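Local coordinates for SGNH-hydrolase family esterase (PDB 7C2A), which is an esterase of the SGNH-hydrolase family that hydrolyses ester bonds, possibly including those of lysophospholipids, at residues S5-A10 / N41-N46. Sequence-based numbering, arbitrary orientation.
Sequences SRVILA and NARIIN. With ACT (acetate ion), chain G.
Strand 6-10 and strand 42-46 run parallel as the first two strands of the SGNH-hydrolase alpha/beta fold, with Arg6 N donating to Asn41 O (2.8 Å) where the ladder starts. Arg6 O then accepts Arg43 N, Ile8 N gives to Arg43 O, Ile8 O takes Ile45 N at 2.8 Å, and Ala10 N closes the series on Ile45 O. Arg6 O and Ile8 O also receive CA-H groups, from Ala42 and Ile44. On the face carrying Val7 and Leu9, Ile45 reaches both neighbours: CD1 meets Val7 CG1 at 3.6 Å, while CG2, anti to the backbone N, lies 3.8 Å from Leu9 CD1. An alanine in place of Ile45 would probably open a gap beside Val7 CG1 and Leu9 CD1, leaving both methyls without these partners. Arg43 extends alongside Val7, its NH2 3.9 Å from Val7 CG2 and Val7 CG1 lying over one guanidinium face; Asp70 takes NH2 in a salt bridge. Strand 42-48 is outermost in a five-stranded parallel sheet of order 2-1-3-4-5, and 6-12 separates it from 74-78. Helix 27-35, part of the beta-alpha-beta crossover joining the two strands, packs on the other face, where Ile8 touches Leu35 and Ile44 touches Leu31. Beneath that helix Ile8 CD1 sits 4.0 Å from Ala42 CB, and Ala10 CB meets Ile44 CG2 at 3.8 Å. At the N-terminal end a water hydrogen-bonds Ser5 OG (3.0 Å); its very short approach to Ala42 O is doubtful. A turn at chi2 (-67°) places CD of Arg6, and the guanidinium ends up off strand 42-46; NE pairs with Glu73, and NH1 donates to OXT of an acetate, probably a crystallisation component, at the guanidinium edge.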
ATOM      1  N   SER A   5      10.883 -23.900  -3.589  1.00 10.61           N
ATOM      2  CA  SER A   5      10.878 -22.603  -2.936  1.00 11.36           C
ATOM      3  C   SER A   5       9.670 -22.431  -2.017  1.00 11.00           C
ATOM      4  O   SER A   5       8.613 -23.041  -2.213  1.00 12.37           O
ATOM      5  CB  SER A   5      10.873 -21.513  -4.003  1.00 11.06           C
ATOM      6  OG  SER A   5      12.043 -21.594  -4.796  1.00 11.47           O
ATOM      7  N   ARG A   6       9.842 -21.566  -1.022  1.00 11.34           N
ATOM      8  CA  ARG A   6       8.770 -21.173  -0.115  1.00 11.51           C
ATOM      9  C   ARG A   6       7.879 -20.128  -0.774  1.00 12.03           C
ATOM     10  O   ARG A   6       8.362 -19.109  -1.275  1.00 15.56           O
ATOM     11  CB  ARG A   6       9.350 -20.568   1.163  1.00 12.11           C
ATOM     12  CG  ARG A   6      10.531 -21.325   1.751  1.00 12.24           C
ATOM     13  CD  ARG A   6      10.127 -22.708   2.277  1.00 12.91           C
ATOM     14  NE  ARG A   6       8.929 -22.667   3.115  1.00 13.05           N
ATOM     15  CZ  ARG A   6       8.930 -22.299   4.396  1.00 13.15           C
ATOM     16  NH1 ARG A   6      10.053 -21.929   4.999  1.00 14.02           N
ATOM     17  NH2 ARG A   6       7.788 -22.282   5.075  1.00 14.93           N
ATOM     18  N   VAL A   7       6.574 -20.340  -0.721  1.00 10.51           N
ATOM     19  CA  VAL A   7       5.634 -19.482  -1.425  1.00  9.72           C
ATOM     20  C   VAL A   7       5.115 -18.395  -0.494  1.00 10.06           C
ATOM     21  O   VAL A   7       4.566 -18.685   0.575  1.00 10.26           O
ATOM     22  CB  VAL A   7       4.495 -20.313  -2.023  1.00 11.23           C
ATOM     23  CG1 VAL A   7       3.486 -19.416  -2.699  1.00 11.05           C
ATOM     24  CG2 VAL A   7       5.065 -21.345  -3.003  1.00 12.66           C
ATOM     25  N   ILE A   8       5.275 -17.140  -0.905  1.00  9.57           N
ATOM     26  CA  ILE A   8       4.806 -15.988  -0.143  1.00  8.50           C
ATOM     27  C   ILE A   8       3.882 -15.180  -1.038  1.00  8.54           C
ATOM     28  O   ILE A   8       4.227 -14.894  -2.185  1.00 10.80           O
ATOM     29  CB  ILE A   8       5.974 -15.107   0.341  1.00  9.65           C
ATOM     30  CG1 ILE A   8       6.944 -15.921   1.205  1.00  9.53           C
ATOM     31  CG2 ILE A   8       5.446 -13.877   1.083  1.00 10.23           C
ATOM     32  CD1 ILE A   8       8.212 -15.178   1.592  1.00 11.84           C
ATOM     33  N   LEU A   9       2.705 -14.829  -0.525  1.00  8.99           N
ATOM     34  CA  LEU A   9       1.789 -13.951  -1.245  1.00  8.59           C
ATOM     35  C   LEU A   9       2.034 -12.503  -0.833  1.00  8.89           C
ATOM     36  O   LEU A   9       1.929 -12.175   0.350  1.00  9.94           O
ATOM     37  CB  LEU A   9       0.352 -14.339  -0.908  1.00  9.57           C
ATOM     38  CG  LEU A   9      -0.713 -13.456  -1.557  1.00  9.82           C
ATOM     39  CD1 LEU A   9      -0.685 -13.609  -3.074  1.00 12.43           C
ATOM     40  CD2 LEU A   9      -2.108 -13.769  -1.024  1.00 11.14           C
ATOM     41  N   ALA A  10       2.353 -11.644  -1.795  1.00  8.51           N
ATOM     42  CA  ALA A  10       2.486 -10.206  -1.558  1.00  8.69           C
ATOM     43  C   ALA A  10       1.208  -9.545  -2.064  1.00  8.71           C
ATOM     44  O   ALA A  10       1.044  -9.317  -3.263  1.00  9.45           O
ATOM     45  CB  ALA A  10       3.736  -9.664  -2.247  1.00  9.43           C
ATOM     46  N   ASN A  41      14.903 -19.608   0.102  1.00 11.14           N
ATOM     47  CA  ASN A  41      14.557 -19.534  -1.312  1.00 11.15           C
ATOM     48  C   ASN A  41      13.046 -19.379  -1.379  1.00 11.12           C
ATOM     49  O   ASN A  41      12.307 -20.332  -1.102  1.00 10.47           O
ATOM     50  CB  ASN A  41      14.991 -20.791  -2.060  1.00 12.66           C
ATOM     51  CG  ASN A  41      16.466 -20.785  -2.390  1.00 13.60           C
ATOM     52  OD1 ASN A  41      17.007 -19.785  -2.859  1.00 19.34           O
ATOM     53  ND2 ASN A  41      17.128 -21.906  -2.136  1.00 14.32           N
ATOM     54  N   ALA A  42      12.592 -18.180  -1.723  1.00 11.72           N
ATOM     55  CA  ALA A  42      11.176 -17.865  -1.804  1.00 11.08           C
ATOM     56  C   ALA A  42      10.761 -17.653  -3.250  1.00 13.37           C
ATOM     57  O   ALA A  42      11.566 -17.268  -4.106  1.00 14.63           O
ATOM     58  CB  ALA A  42      10.859 -16.603  -0.999  1.00 16.22           C
ATOM     59  N   ARG A  43       9.497 -17.938  -3.519  1.00 10.48           N
ATOM     60  CA  ARG A  43       8.819 -17.498  -4.726  1.00 10.74           C
ATOM     61  C   ARG A  43       7.736 -16.564  -4.224  1.00 10.56           C
ATOM     62  O   ARG A  43       6.800 -17.004  -3.548  1.00 11.93           O
ATOM     63  CB  ARG A  43       8.193 -18.672  -5.471  1.00 11.94           C
ATOM     64  CG  ARG A  43       7.398 -18.230  -6.683  1.00 13.55           C
ATOM     65  CD  ARG A  43       6.982 -19.387  -7.583  1.00 17.34           C
ATOM     66  NE  ARG A  43       5.910 -20.230  -7.048  1.00 16.25           N
ATOM     67  CZ  ARG A  43       4.617 -19.907  -7.052  1.00 19.06           C
ATOM     68  NH1 ARG A  43       4.216 -18.734  -7.524  1.00 16.81           N
ATOM     69  NH2 ARG A  43       3.720 -20.764  -6.579  1.00 16.59           N
ATOM     70  N   ILE A  44       7.887 -15.277  -4.490  1.00 10.36           N
ATOM     71  CA  ILE A  44       6.934 -14.298  -3.997  1.00 10.64           C
ATOM     72  C   ILE A  44       5.956 -13.976  -5.109  1.00 11.77           C
ATOM     73  O   ILE A  44       6.340 -13.452  -6.163  1.00 14.54           O
ATOM     74  CB  ILE A  44       7.623 -13.045  -3.445  1.00 11.07           C
ATOM     75  CG1 ILE A  44       8.625 -13.464  -2.363  1.00 11.64           C
ATOM     76  CG2 ILE A  44       6.568 -12.100  -2.878  1.00 11.46           C
ATOM     77  CD1 ILE A  44       9.191 -12.324  -1.544  1.00 11.64           C
ATOM     78  N   ILE A  45       4.689 -14.302  -4.864  1.00 10.01           N
ATOM     79  CA  ILE A  45       3.596 -13.979  -5.771  1.00 11.09           C
ATOM     80  C   ILE A  45       3.336 -12.489  -5.658  1.00  9.84           C
ATOM     81  O   ILE A  45       2.946 -11.996  -4.591  1.00 11.01           O
ATOM     82  CB  ILE A  45       2.323 -14.738  -5.373  1.00 11.20           C
ATOM     83  CG1 ILE A  45       2.549 -16.238  -5.255  1.00 13.68           C
ATOM     84  CG2 ILE A  45       1.185 -14.425  -6.332  1.00 13.46           C
ATOM     85  CD1 ILE A  45       1.572 -16.864  -4.287  1.00 14.26           C
ATOM     86  N   ASN A  46       3.526 -11.763  -6.748  1.00 10.55           N
ATOM     87  CA  ASN A  46       3.247 -10.332  -6.733  1.00  9.99           C
ATOM     88  C   ASN A  46       1.774 -10.140  -7.057  1.00 10.71           C
ATOM     89  O   ASN A  46       1.371 -10.123  -8.225  1.00 13.32           O
ATOM     90  CB  ASN A  46       4.153  -9.566  -7.687  1.00 12.28           C
ATOM     91  CG  ASN A  46       4.073  -8.079  -7.456  1.00 11.74           C
ATOM     92  OD1 ASN A  46       3.039  -7.579  -6.993  1.00 13.89           O
ATOM     93  ND2 ASN A  46       5.141  -7.360  -7.755  1.00 12.41           N
TER
HETATM   94  C   ACT G 206      13.314 -21.930   5.248  1.00 23.83           C
HETATM   95  O   ACT G 206      12.768 -21.913   6.388  1.00 25.07           O
HETATM   96  OXT ACT G 206      12.782 -21.772   4.116  1.00 16.83           O
HETATM   97  CH3 ACT G 206      14.856 -22.170   5.223  1.00 26.70           C
HETATM   98  O   HOH W   1      13.299 -18.913  -4.686  1.00 23.38           O